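Local structure of acetyl transferase (Salmonella typhimurium, 1S7K) at residues Q59-L64 with A70-I75; F87-P92 with A96-Y101; C158-E163 with Y169-M174. The protein probably transfers an acetyl group from acetyl-coenzyme A to the N-terminal alpha-amino group of ribosomal protein L7/L12, as a dimeric member of the GNAT acetyltransferase family. All coordinates share one frame; numbering follows the deposited sequence.

Contact 1 of 3, residues Q59-L64 with A70-I75; sequences QGNILL and AKMYLI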
ATOM      1  N   GLN A  59     -13.060 -15.791  -8.652  1.00 24.61           N
ATOM      2  CA  GLN A  59     -11.996 -16.532  -9.288  1.00 25.86           C
ATOM      3  C   GLN A  59     -10.706 -15.736  -9.186  1.00 23.79           C
ATOM      4  O   GLN A  59      -9.676 -16.296  -8.884  1.00 24.47           O
ATOM      5  CB  GLN A  59     -12.365 -16.855 -10.750  1.00 28.84           C
ATOM      6  CG  GLN A  59     -13.643 -17.736 -10.813  1.00 32.94           C
ATOM      7  CD  GLN A  59     -14.320 -17.851 -12.206  1.00 35.62           C
ATOM      8  OE1 GLN A  59     -14.713 -16.851 -12.829  1.00 36.80           O
ATOM      9  NE2 GLN A  59     -14.482 -19.087 -12.666  1.00 37.18           N
ATOM     10  N   GLY A  60     -10.778 -14.424  -9.399  1.00 23.95           N
ATOM     11  CA  GLY A  60      -9.586 -13.585  -9.298  1.00 21.28           C
ATOM     12  C   GLY A  60      -9.013 -13.595  -7.890  1.00 20.41           C
ATOM     13  O   GLY A  60      -7.785 -13.704  -7.690  1.00 18.19           O
ATOM     14  N   ASN A  61      -9.887 -13.569  -6.878  1.00 19.86           N
ATOM     15  CA  ASN A  61      -9.311 -13.548  -5.514  1.00 19.77           C
ATOM     16  C   ASN A  61      -8.689 -14.903  -5.084  1.00 19.69           C
ATOM     17  O   ASN A  61      -7.711 -14.941  -4.322  1.00 19.26           O
ATOM     18  CB  ASN A  61     -10.377 -13.040  -4.549  1.00 20.48           C
ATOM     19  CG  ASN A  61     -10.568 -11.520  -4.669  1.00 20.91           C
ATOM     20  OD1 ASN A  61     -11.569 -10.948  -4.230  1.00 22.00           O
ATOM     21  ND2 ASN A  61      -9.578 -10.866  -5.256  1.00 21.22           N
ATOM     22  N   ILE A  62      -9.235 -15.997  -5.620  1.00 20.67           N
ATOM     23  CA  ILE A  62      -8.765 -17.370  -5.371  1.00 20.42           C
ATOM     24  C   ILE A  62      -7.328 -17.484  -5.874  1.00 20.01           C
ATOM     25  O   ILE A  62      -6.483 -18.043  -5.182  1.00 20.44           O
ATOM     26  CB  ILE A  62      -9.727 -18.422  -6.070  1.00 19.38           C
ATOM     27  CG1 ILE A  62     -11.106 -18.380  -5.386  1.00 20.88           C
ATOM     28  CG2 ILE A  62      -9.139 -19.815  -6.013  1.00 22.39           C
ATOM     29  CD1 ILE A  62     -12.139 -19.303  -5.933  1.00 21.30           C
ATOM     30  N   LEU A  63      -7.033 -16.932  -7.055  1.00 20.66           N
ATOM     31  CA  LEU A  63      -5.670 -16.978  -7.601  1.00 21.48           C
ATOM     32  C   LEU A  63      -4.698 -16.262  -6.676  1.00 21.38           C
ATOM     33  O   LEU A  63      -3.642 -16.797  -6.370  1.00 21.26           O
ATOM     34  CB  LEU A  63      -5.602 -16.343  -8.997  1.00 23.12           C
ATOM     35  CG  LEU A  63      -6.555 -17.078  -9.934  1.00 24.68           C
ATOM     36  CD1 LEU A  63      -6.544 -16.388 -11.288  1.00 26.61           C
ATOM     37  CD2 LEU A  63      -6.137 -18.554 -10.055  1.00 24.90           C
ATOM     38  N   LEU A  64      -5.039 -15.048  -6.215  1.00 19.93           N
ATOM     39  CA  LEU A  64      -4.156 -14.341  -5.286  1.00 19.30           C
ATOM     40  C   LEU A  64      -3.996 -15.158  -3.981  1.00 19.04           C
ATOM     41  O   LEU A  64      -2.912 -15.207  -3.372  1.00 21.93           O
ATOM     42  CB  LEU A  64      -4.757 -12.954  -4.933  1.00 18.89           C
ATOM     43  CG  LEU A  64      -4.921 -12.002  -6.134  1.00 19.83           C
ATOM     44  CD1 LEU A  64      -5.567 -10.665  -5.737  1.00 20.16           C
ATOM     45  CD2 LEU A  64      -3.531 -11.826  -6.777  1.00 19.36           C
ATOM     46  N   ALA A  70      -2.840 -12.199  -1.407  1.00 15.18           N
ATOM     47  CA  ALA A  70      -4.060 -11.680  -0.743  1.00 14.90           C
ATOM     48  C   ALA A  70      -4.754 -12.920  -0.179  1.00 14.47           C
ATOM     49  O   ALA A  70      -4.317 -14.029  -0.446  1.00 15.95           O
ATOM     50  CB  ALA A  70      -5.018 -11.013  -1.811  1.00 13.94           C
ATOM     51  N   LYS A  71      -5.815 -12.745   0.615  1.00 13.63           N
ATOM     52  CA  LYS A  71      -6.576 -13.900   1.084  1.00 14.42           C
ATOM     53  C   LYS A  71      -8.009 -13.524   1.052  1.00 13.37           C
ATOM     54  O   LYS A  71      -8.365 -12.355   1.320  1.00 15.10           O
ATOM     55  CB  LYS A  71      -6.222 -14.305   2.519  1.00 11.69           C
ATOM     56  CG  LYS A  71      -4.760 -14.827   2.696  1.00 11.43           C
ATOM     57  CD  LYS A  71      -4.571 -16.236   1.964  1.00 10.19           C
ATOM     58  CE  LYS A  71      -3.071 -16.664   1.926  1.00 13.41           C
ATOM     59  NZ  LYS A  71      -3.068 -17.984   1.172  1.00 14.70           N
ATOM     60  N   MET A  72      -8.865 -14.466   0.673  1.00 13.51           N
ATOM     61  CA  MET A  72     -10.263 -14.147   0.741  1.00 14.46           C
ATOM     62  C   MET A  72     -10.971 -15.301   1.477  1.00 16.64           C
ATOM     63  O   MET A  72     -10.983 -16.425   0.966  1.00 17.02           O
ATOM     64  CB  MET A  72     -10.890 -13.956  -0.642  1.00 15.80           C
ATOM     65  CG  MET A  72     -12.387 -13.709  -0.523  1.00 15.93           C
ATOM     66  SD  MET A  72     -13.090 -13.656  -2.173  1.00 20.12           S
ATOM     67  CE  MET A  72     -14.581 -13.180  -1.824  1.00 18.02           C
ATOM     68  N   TYR A  73     -11.509 -15.017   2.679  1.00 13.36           N
ATOM     69  CA  TYR A  73     -12.228 -16.023   3.417  1.00 14.11           C
ATOM     70  C   TYR A  73     -13.698 -15.637   3.567  1.00 13.08           C
ATOM     71  O   TYR A  73     -14.075 -14.467   3.664  1.00 15.14           O
ATOM     72  CB  TYR A  73     -11.584 -16.205   4.829  1.00 11.43           C
ATOM     73  CG  TYR A  73     -10.191 -16.783   4.825  1.00 14.69           C
ATOM     74  CD1 TYR A  73      -9.988 -18.176   4.770  1.00 14.69           C
ATOM     75  CD2 TYR A  73      -9.070 -15.958   4.888  1.00 13.66           C
ATOM     76  CE1 TYR A  73      -8.659 -18.726   4.774  1.00 14.54           C
ATOM     77  CE2 TYR A  73      -7.765 -16.485   4.874  1.00 16.77           C
ATOM     78  CZ  TYR A  73      -7.569 -17.869   4.822  1.00 14.77           C
ATOM     79  OH  TYR A  73      -6.280 -18.384   4.850  1.00 14.88           O
ATOM     80  N   LEU A  74     -14.544 -16.655   3.604  1.00 15.06           N
ATOM     81  CA  LEU A  74     -15.965 -16.506   3.825  1.00 13.62           C
ATOM     82  C   LEU A  74     -16.244 -16.872   5.309  1.00 14.18           C
ATOM     83  O   LEU A  74     -15.742 -17.897   5.811  1.00 14.28           O
ATOM     84  CB  LEU A  74     -16.734 -17.469   2.901  1.00 15.18           C
ATOM     85  CG  LEU A  74     -16.731 -17.007   1.458  1.00 18.98           C
ATOM     86  CD1 LEU A  74     -17.675 -17.881   0.617  1.00 20.25           C
ATOM     87  CD2 LEU A  74     -17.297 -15.584   1.431  1.00 19.50           C
ATOM     88  N   ILE A  75     -17.007 -16.026   5.986  1.00 12.83           N
ATOM     89  CA  ILE A  75     -17.396 -16.191   7.397  1.00 14.67           C
ATOM     90  C   ILE A  75     -18.739 -16.917   7.418  1.00 16.22           C
ATOM     91  O   ILE A  75     -19.698 -16.415   6.825  1.00 14.21           O
ATOM     92  CB  ILE A  75     -17.620 -14.808   8.082  1.00 13.52           C
ATOM     93  CG1 ILE A  75     -16.314 -13.990   8.203  1.00 13.17           C
ATOM     94  CG2 ILE A  75     -18.158 -14.994   9.541  1.00 14.29           C
ATOM     95  CD1 ILE A  75     -16.693 -12.466   8.455  1.00 17.73           C
TER
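N61 and L64, one turn apart on helix 55-67, meet M72 and A70 where strand 71-77 enters the mixed sheet of the GNAT fold. This is a helix-to-strand packing contact, small in area, formed where the chain, after leaving the helix, runs back past it. N61 comes first. Its CB bond is directed at the strand, and CB lies 3.7 Å from M72 SD, with OD1 of N61 at the same distance from that sulfur. The two side chains cross at about a right angle. M72 sets CG opposite its backbone N (chi1 176°) and continues extended, which carries the thioether across the flank of N61; A19 touches the same methionine. The approach is van der Waals, and no hydrogen bond links the two segments. One turn on, at L64, the backbones come closer, its CA 5.3 Å from that of A70. Here the residues meet through aliphatic carbons, and Y69 adds a further neighbour to the leucine. The join has polar support from H65, the next residue of the helix: its ND1 is hydrogen-bonded to the backbone N of M72 and its carbonyl oxygen to K71 NZ. At the A70 end the methyl group lies against the leucine stem and one branch tip, A70 CB standing 3.7 Å from L64 CB and 4.0 Å from L64 CD1.

Contact 2 of 3, residues F87-P92 with A96-Y101; sequences FNAIEP and AAYIGY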
ATOM      1  N   PHE A  87      -7.631 -10.317   3.365  1.00 11.30           N
ATOM      2  CA  PHE A  87      -6.359  -9.666   3.537  1.00 11.68           C
ATOM      3  C   PHE A  87      -6.373  -9.052   2.099  1.00 14.67           C
ATOM      4  O   PHE A  87      -6.147  -9.765   1.100  1.00 14.00           O
ATOM      5  CB  PHE A  87      -5.209 -10.671   3.705  1.00 11.55           C
ATOM      6  CG  PHE A  87      -5.063 -11.221   5.088  1.00 10.44           C
ATOM      7  CD1 PHE A  87      -4.438 -12.459   5.303  1.00 11.39           C
ATOM      8  CD2 PHE A  87      -5.518 -10.517   6.183  1.00 11.85           C
ATOM      9  CE1 PHE A  87      -4.289 -12.983   6.596  1.00 10.50           C
ATOM     10  CE2 PHE A  87      -5.368 -11.028   7.481  1.00 13.82           C
ATOM     11  CZ  PHE A  87      -4.757 -12.273   7.691  1.00 10.53           C
ATOM     12  N   ASN A  88      -6.736  -7.768   2.008  1.00 15.44           N
ATOM     13  CA  ASN A  88      -6.848  -7.131   0.706  1.00 16.73           C
ATOM     14  C   ASN A  88      -5.570  -7.268  -0.088  1.00 17.65           C
ATOM     15  O   ASN A  88      -5.621  -7.394  -1.325  1.00 21.41           O
ATOM     16  CB  ASN A  88      -7.196  -5.672   0.829  1.00 20.00           C
ATOM     17  CG  ASN A  88      -8.564  -5.461   1.433  1.00 20.86           C
ATOM     18  OD1 ASN A  88      -9.480  -6.241   1.188  1.00 22.41           O
ATOM     19  ND2 ASN A  88      -8.714  -4.385   2.215  1.00 25.46           N
ATOM     20  N   ALA A  89      -4.426  -7.190   0.581  1.00 17.54           N
ATOM     21  CA  ALA A  89      -3.138  -7.356  -0.099  1.00 16.69           C
ATOM     22  C   ALA A  89      -2.160  -7.865   0.948  1.00 16.83           C
ATOM     23  O   ALA A  89      -2.362  -7.658   2.160  1.00 16.46           O
ATOM     24  CB  ALA A  89      -2.626  -6.037  -0.632  1.00 15.67           C
ATOM     25  N   ILE A  90      -1.071  -8.476   0.494  1.00 16.66           N
ATOM     26  CA  ILE A  90      -0.027  -8.975   1.394  1.00 16.47           C
ATOM     27  C   ILE A  90       1.280  -8.539   0.777  1.00 17.55           C
ATOM     28  O   ILE A  90       1.369  -8.449  -0.462  1.00 17.75           O
ATOM     29  CB  ILE A  90      -0.054 -10.515   1.493  1.00 16.54           C
ATOM     30  CG1 ILE A  90      -1.319 -10.950   2.266  1.00 16.85           C
ATOM     31  CG2 ILE A  90       1.206 -11.042   2.183  1.00 16.97           C
ATOM     32  CD1 ILE A  90      -1.617 -12.446   2.197  1.00 17.68           C
ATOM     33  N   GLU A  91       2.254  -8.241   1.637  1.00 14.40           N
ATOM     34  CA  GLU A  91       3.590  -7.845   1.273  1.00 16.20           C
ATOM     35  C   GLU A  91       4.388  -9.060   1.801  1.00 17.48           C
ATOM     36  O   GLU A  91       4.800  -9.075   2.947  1.00 14.30           O
ATOM     37  CB  GLU A  91       3.950  -6.561   2.014  1.00 15.36           C
ATOM     38  CG  GLU A  91       3.127  -5.357   1.532  1.00 15.42           C
ATOM     39  CD  GLU A  91       3.446  -4.110   2.308  1.00 16.94           C
ATOM     40  OE1 GLU A  91       4.345  -4.174   3.186  1.00 17.64           O
ATOM     41  OE2 GLU A  91       2.788  -3.081   2.032  1.00 15.23           O
ATOM     42  N   PRO A  92       4.564 -10.115   0.963  1.00 18.16           N
ATOM     43  CA  PRO A  92       5.279 -11.296   1.444  1.00 18.88           C
ATOM     44  C   PRO A  92       6.580 -11.044   2.159  1.00 18.70           C
ATOM     45  O   PRO A  92       6.817 -11.612   3.214  1.00 20.15           O
ATOM     46  CB  PRO A  92       5.460 -12.164   0.160  1.00 19.28           C
ATOM     47  CG  PRO A  92       4.258 -11.740  -0.697  1.00 20.14           C
ATOM     48  CD  PRO A  92       4.327 -10.214  -0.492  1.00 17.17           C
ATOM     49  N   ALA A  96       3.429  -8.661   5.940  1.00 14.78           N
ATOM     50  CA  ALA A  96       2.371  -7.701   6.315  1.00 12.26           C
ATOM     51  C   ALA A  96       1.089  -7.898   5.477  1.00 13.02           C
ATOM     52  O   ALA A  96       1.140  -8.108   4.239  1.00 14.10           O
ATOM     53  CB  ALA A  96       2.897  -6.256   6.134  1.00 12.80           C
ATOM     54  N   ALA A  97      -0.063  -7.772   6.135  1.00  9.93           N
ATOM     55  CA  ALA A  97      -1.349  -7.915   5.463  1.00  9.32           C
ATOM     56  C   ALA A  97      -2.271  -6.774   5.822  1.00  9.84           C
ATOM     57  O   ALA A  97      -2.278  -6.347   6.992  1.00 10.34           O
ATOM     58  CB  ALA A  97      -1.989  -9.207   5.848  1.00 12.17           C
ATOM     59  N   TYR A  98      -3.039  -6.287   4.850  1.00  8.98           N
ATOM     60  CA  TYR A  98      -4.020  -5.229   5.122  1.00 10.04           C
ATOM     61  C   TYR A  98      -5.391  -5.935   5.167  1.00 11.44           C
ATOM     62  O   TYR A  98      -5.754  -6.717   4.290  1.00 13.25           O
ATOM     63  CB  TYR A  98      -3.988  -4.174   4.018  1.00  9.42           C
ATOM     64  CG  TYR A  98      -2.619  -3.528   3.948  1.00 12.08           C
ATOM     65  CD1 TYR A  98      -1.596  -4.077   3.192  1.00 12.40           C
ATOM     66  CD2 TYR A  98      -2.341  -2.416   4.717  1.00 11.03           C
ATOM     67  CE1 TYR A  98      -0.283  -3.499   3.219  1.00 12.67           C
ATOM     68  CE2 TYR A  98      -1.074  -1.850   4.763  1.00 11.90           C
ATOM     69  CZ  TYR A  98      -0.060  -2.378   4.023  1.00 14.11           C
ATOM     70  OH  TYR A  98       1.165  -1.753   4.064  1.00 18.13           O
ATOM     71  N   ILE A  99      -6.123  -5.688   6.221  1.00  8.88           N
ATOM     72  CA  ILE A  99      -7.406  -6.359   6.425  1.00  8.23           C
ATOM     73  C   ILE A  99      -8.647  -5.653   5.820  1.00  9.20           C
ATOM     74  O   ILE A  99      -8.816  -4.439   5.953  1.00  9.59           O
ATOM     75  CB  ILE A  99      -7.652  -6.523   7.971  1.00  7.92           C
ATOM     76  CG1 ILE A  99      -6.657  -7.524   8.582  1.00  9.40           C
ATOM     77  CG2 ILE A  99      -9.108  -6.943   8.213  1.00  8.19           C
ATOM     78  CD1 ILE A  99      -6.318  -7.311  10.078  1.00 12.86           C
ATOM     79  N   GLY A 100      -9.563  -6.412   5.239  1.00  8.87           N
ATOM     80  CA  GLY A 100     -10.799  -5.777   4.725  1.00 10.55           C
ATOM     81  C   GLY A 100     -11.930  -6.722   5.138  1.00 12.33           C
ATOM     82  O   GLY A 100     -11.646  -7.863   5.335  1.00 12.98           O
ATOM     83  N   TYR A 101     -13.155  -6.252   5.375  1.00 12.39           N
ATOM     84  CA  TYR A 101     -14.231  -7.189   5.747  1.00 12.79           C
ATOM     85  C   TYR A 101     -15.572  -6.544   5.495  1.00 14.34           C
ATOM     86  O   TYR A 101     -15.669  -5.313   5.352  1.00 12.55           O
ATOM     87  CB  TYR A 101     -14.200  -7.543   7.258  1.00 14.13           C
ATOM     88  CG  TYR A 101     -14.925  -6.507   8.158  1.00 13.21           C
ATOM     89  CD1 TYR A 101     -16.209  -6.746   8.674  1.00 13.66           C
ATOM     90  CD2 TYR A 101     -14.318  -5.313   8.486  1.00 17.03           C
ATOM     91  CE1 TYR A 101     -16.871  -5.787   9.519  1.00 16.50           C
ATOM     92  CE2 TYR A 101     -14.962  -4.348   9.328  1.00 16.04           C
ATOM     93  CZ  TYR A 101     -16.244  -4.585   9.835  1.00 15.26           C
ATOM     94  OH  TYR A 101     -16.853  -3.574  10.611  1.00 14.63           O
TER
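Y98 and E91 meet through the phenol hydroxyl, which donates to the carboxylate with 2.9 Å between Y98 OH and E91 OE2. The hydroxyl reaches that oxygen from above the carboxylate plane, 48° out of it, and the acid lies at the ring's edge with the two planes 60° apart. E91 runs extended beyond CG, which brings its end out to the hydroxyl; its other oxygen, OE1, is hydrogen-bonded to N94 ND2 in the connecting turn, so both oxygens have a partner. On the opposite sheet face, the methyl of A97 makes a CH-pi contact over the F87 ring, CB 3.9 Å from the centroid, while I99 CG1 comes in at the ring's edge. Backbone bonds join the strands: E91 N reaches A96 O at 2.8 Å, and Y98 N reaches A89 O at 3.1 Å. Near the other end the N88 N bond to Y98 O is weak and bent, at 130°. Further out, L120 and Y124 of helix 112-127 pack on F87, the latter edge-to-face, and M159 of the second subunit packs on Y98. The whole is an antiparallel beta hairpin of the GNAT sheet, whose second strand leads to Y101 in the coenzyme A site.

Contact 3 of 3, residues C158-E163 with Y169-M174; sequences CMKQAE and YHDVNM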
ATOM      1  N   CYS A 158      -2.780   8.818  11.033  1.00 10.39           N
ATOM      2  CA  CYS A 158      -3.960   9.261  10.274  1.00  9.27           C
ATOM      3  C   CYS A 158      -3.468   9.788   8.923  1.00 10.04           C
ATOM      4  O   CYS A 158      -2.699  10.759   8.889  1.00 11.92           O
ATOM      5  CB  CYS A 158      -4.616  10.386  11.056  1.00 10.55           C
ATOM      6  SG  CYS A 158      -6.164  10.843  10.279  1.00 15.37           S
ATOM      7  N   MET A 159      -3.852   9.124   7.808  1.00  6.79           N
ATOM      8  CA  MET A 159      -3.412   9.542   6.487  1.00  8.54           C
ATOM      9  C   MET A 159      -4.434  10.554   5.967  1.00  8.53           C
ATOM     10  O   MET A 159      -5.570  10.202   5.776  1.00  8.91           O
ATOM     11  CB  MET A 159      -3.402   8.310   5.613  1.00  8.27           C
ATOM     12  CG  MET A 159      -2.400   7.230   6.201  1.00 10.77           C
ATOM     13  SD  MET A 159      -2.636   5.609   5.447  1.00 18.23           S
ATOM     14  CE  MET A 159      -2.213   5.883   3.806  1.00 15.42           C
ATOM     15  N   LYS A 160      -3.981  11.775   5.725  1.00  9.29           N
ATOM     16  CA  LYS A 160      -4.879  12.858   5.312  1.00 10.60           C
ATOM     17  C   LYS A 160      -5.509  12.684   3.953  1.00 10.83           C
ATOM     18  O   LYS A 160      -4.796  12.447   3.008  1.00  8.29           O
ATOM     19  CB  LYS A 160      -4.094  14.164   5.360  1.00 15.31           C
ATOM     20  CG  LYS A 160      -4.899  15.404   5.105  1.00 17.26           C
ATOM     21  CD  LYS A 160      -3.996  16.647   5.040  1.00 20.33           C
ATOM     22  CE  LYS A 160      -4.315  17.643   6.142  1.00 20.22           C
ATOM     23  NZ  LYS A 160      -3.942  19.013   5.568  1.00 20.27           N
ATOM     24  N   GLN A 161      -6.842  12.770   3.846  1.00  9.84           N
ATOM     25  CA  GLN A 161      -7.464  12.680   2.505  1.00 10.54           C
ATOM     26  C   GLN A 161      -6.993  11.522   1.644  1.00 11.52           C
ATOM     27  O   GLN A 161      -6.843  11.631   0.439  1.00 11.61           O
ATOM     28  CB  GLN A 161      -7.198  14.015   1.761  1.00 10.18           C
ATOM     29  CG  GLN A 161      -7.815  15.183   2.513  1.00  9.28           C
ATOM     30  CD  GLN A 161      -7.208  16.561   2.095  1.00 13.04           C
ATOM     31  OE1 GLN A 161      -7.077  17.485   2.920  1.00 13.99           O
ATOM     32  NE2 GLN A 161      -6.861  16.681   0.843  1.00 10.27           N
ATOM     33  N   ALA A 162      -6.841  10.371   2.267  1.00 10.94           N
ATOM     34  CA  ALA A 162      -6.314   9.244   1.581  1.00 12.16           C
ATOM     35  C   ALA A 162      -7.293   8.336   0.831  1.00 13.88           C
ATOM     36  O   ALA A 162      -6.875   7.547  -0.060  1.00 14.82           O
ATOM     37  CB  ALA A 162      -5.513   8.443   2.597  1.00 11.98           C
ATOM     38  N   GLU A 163      -8.579   8.447   1.147  1.00 14.62           N
ATOM     39  CA  GLU A 163      -9.565   7.561   0.520  1.00 15.36           C
ATOM     40  C   GLU A 163     -10.671   8.335  -0.132  1.00 15.84           C
ATOM     41  O   GLU A 163     -11.373   9.091   0.525  1.00 15.97           O
ATOM     42  CB  GLU A 163     -10.161   6.629   1.566  1.00 15.51           C
ATOM     43  CG  GLU A 163     -11.251   5.684   0.972  1.00 19.92           C
ATOM     44  CD  GLU A 163     -11.681   4.587   1.938  1.00 25.57           C
ATOM     45  OE1 GLU A 163     -12.864   4.171   1.865  1.00 28.76           O
ATOM     46  OE2 GLU A 163     -10.832   4.120   2.746  1.00 24.43           O
ATOM     47  N   TYR A 169     -12.268  13.275  -0.575  1.00 15.00           N
ATOM     48  CA  TYR A 169     -11.119  12.469  -0.145  1.00 13.63           C
ATOM     49  C   TYR A 169     -11.157  12.548   1.392  1.00 13.15           C
ATOM     50  O   TYR A 169     -11.111  13.647   2.014  1.00 14.54           O
ATOM     51  CB  TYR A 169      -9.802  13.010  -0.736  1.00 13.09           C
ATOM     52  CG  TYR A 169      -9.891  13.012  -2.242  1.00 13.07           C
ATOM     53  CD1 TYR A 169      -9.406  11.944  -2.991  1.00 14.35           C
ATOM     54  CD2 TYR A 169     -10.468  14.095  -2.912  1.00 16.12           C
ATOM     55  CE1 TYR A 169      -9.475  11.943  -4.364  1.00 15.14           C
ATOM     56  CE2 TYR A 169     -10.546  14.102  -4.304  1.00 17.95           C
ATOM     57  CZ  TYR A 169     -10.054  13.046  -5.003  1.00 17.55           C
ATOM     58  OH  TYR A 169     -10.157  13.086  -6.358  1.00 18.57           O
ATOM     59  N   HIS A 170     -11.285  11.374   2.012  1.00 11.00           N
ATOM     60  CA  HIS A 170     -11.424  11.303   3.464  1.00 11.39           C
ATOM     61  C   HIS A 170     -10.156  10.874   4.162  1.00 10.72           C
ATOM     62  O   HIS A 170      -9.423  10.091   3.620  1.00 10.61           O
ATOM     63  CB  HIS A 170     -12.483  10.261   3.791  1.00 12.94           C
ATOM     64  CG  HIS A 170     -13.806  10.599   3.182  1.00 17.52           C
ATOM     65  ND1 HIS A 170     -14.704  11.433   3.807  1.00 20.89           N
ATOM     66  CD2 HIS A 170     -14.319  10.326   1.960  1.00 15.69           C
ATOM     67  CE1 HIS A 170     -15.730  11.662   2.999  1.00 19.34           C
ATOM     68  NE2 HIS A 170     -15.526  11.006   1.868  1.00 20.05           N
ATOM     69  N   ASP A 171      -9.968  11.353   5.380  1.00 11.30           N
ATOM     70  CA  ASP A 171      -8.801  10.951   6.188  1.00 10.63           C
ATOM     71  C   ASP A 171      -9.027   9.465   6.569  1.00 12.85           C
ATOM     72  O   ASP A 171     -10.187   9.019   6.796  1.00 10.67           O
ATOM     73  CB  ASP A 171      -8.748  11.807   7.447  1.00  9.75           C
ATOM     74  CG  ASP A 171      -8.249  13.236   7.206  1.00 10.98           C
ATOM     75  OD1 ASP A 171      -8.169  13.699   6.024  1.00  8.97           O
ATOM     76  OD2 ASP A 171      -7.983  13.901   8.257  1.00 10.81           O
ATOM     77  N   VAL A 172      -7.920   8.730   6.718  1.00 11.00           N
ATOM     78  CA  VAL A 172      -7.941   7.301   7.009  1.00 11.72           C
ATOM     79  C   VAL A 172      -7.018   6.958   8.182  1.00 12.10           C
ATOM     80  O   VAL A 172      -5.879   7.336   8.161  1.00 12.45           O
ATOM     81  CB  VAL A 172      -7.394   6.507   5.784  1.00 10.76           C
ATOM     82  CG1 VAL A 172      -7.269   4.974   6.082  1.00 11.26           C
ATOM     83  CG2 VAL A 172      -8.352   6.674   4.602  1.00 12.32           C
ATOM     84  N   ASN A 173      -7.521   6.224   9.160  1.00 10.48           N
ATOM     85  CA  ASN A 173      -6.704   5.797  10.298  1.00 10.62           C
ATOM     86  C   ASN A 173      -5.957   4.536   9.897  1.00 10.51           C
ATOM     87  O   ASN A 173      -6.508   3.636   9.241  1.00 10.46           O
ATOM     88  CB  ASN A 173      -7.584   5.497  11.510  1.00 11.92           C
ATOM     89  CG  ASN A 173      -7.995   6.766  12.266  1.00 12.75           C
ATOM     90  OD1 ASN A 173      -7.282   7.768  12.254  1.00 12.30           O
ATOM     91  ND2 ASN A 173      -9.157   6.722  12.925  1.00 12.83           N
ATOM     92  N   MET A 174      -4.696   4.471  10.286  1.00  8.50           N
ATOM     93  CA  MET A 174      -3.938   3.282  10.029  1.00  7.96           C
ATOM     94  C   MET A 174      -3.674   2.665  11.385  1.00  8.35           C
ATOM     95  O   MET A 174      -3.047   3.286  12.254  1.00  8.60           O
ATOM     96  CB  MET A 174      -2.610   3.580   9.306  1.00  8.47           C
ATOM     97  CG  MET A 174      -1.801   2.230   9.243  1.00 14.77           C
ATOM     98  SD  MET A 174      -0.296   2.330   8.256  1.00 16.72           S
ATOM     99  CE  MET A 174      -1.056   2.405   6.634  1.00 17.90           C
TER
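Strands 154-165 and 168-178 pair here as an antiparallel hairpin at one border of the chain's sheet, interrupted by a classic beta bulge in which A162 and E163 both face H170. Before the bulge M159 and V172 exchange two backbone bonds, M159 N to V172 O at 2.7 Å and V172 N to M159 O at 2.9 Å. Beyond it E163 and H170 do the same, with H170 N meeting E163 O at 2.7 Å and almost straight (177°). Where the chain turns its corner at K160 and Q161, a side chain takes over: D171 OD1 accepts the backbone N of Q161 at 2.7 Å, from above the carboxylate plane. With CG beside its own backbone N (chi1 -76°), D171 extends alongside Q161 and K160. V172 CG2 packs 3.5 Å from E163 CB and 3.9 Å from A162 CB, while M159 SD touches M174 CE. The second subunit also reaches this hairpin: its E156 accepts the K160 backbone N, and its R131 makes a cation-pi contact with Y169. A carboxylate thus satisfies an amide at the corner, where the backbone pairing is interrupted, and ties that corner to the neighbouring strand.

Overall arrangement
Along the chain the three contacts follow in series, each closing before the next opens, and all reach the same mixed sheet. Contacts 1 and 2 are neighbours, with centres 11 Å apart; they touch where K71 O probably accepts a hydrogen bond from F87 N at 3.0 Å, joining strands 71-77 and 80-91. Contact 3 lies towards the far border of the sheet, its centre 18 Å from that of contact 2 and 26 Å from that of contact 1. Strand 132-138 stands between the hairpins of contacts 2 and 3. It carries C137 of the coenzyme A site, so the two hairpins flank that region, and both also meet the second subunit, unlike contact 1.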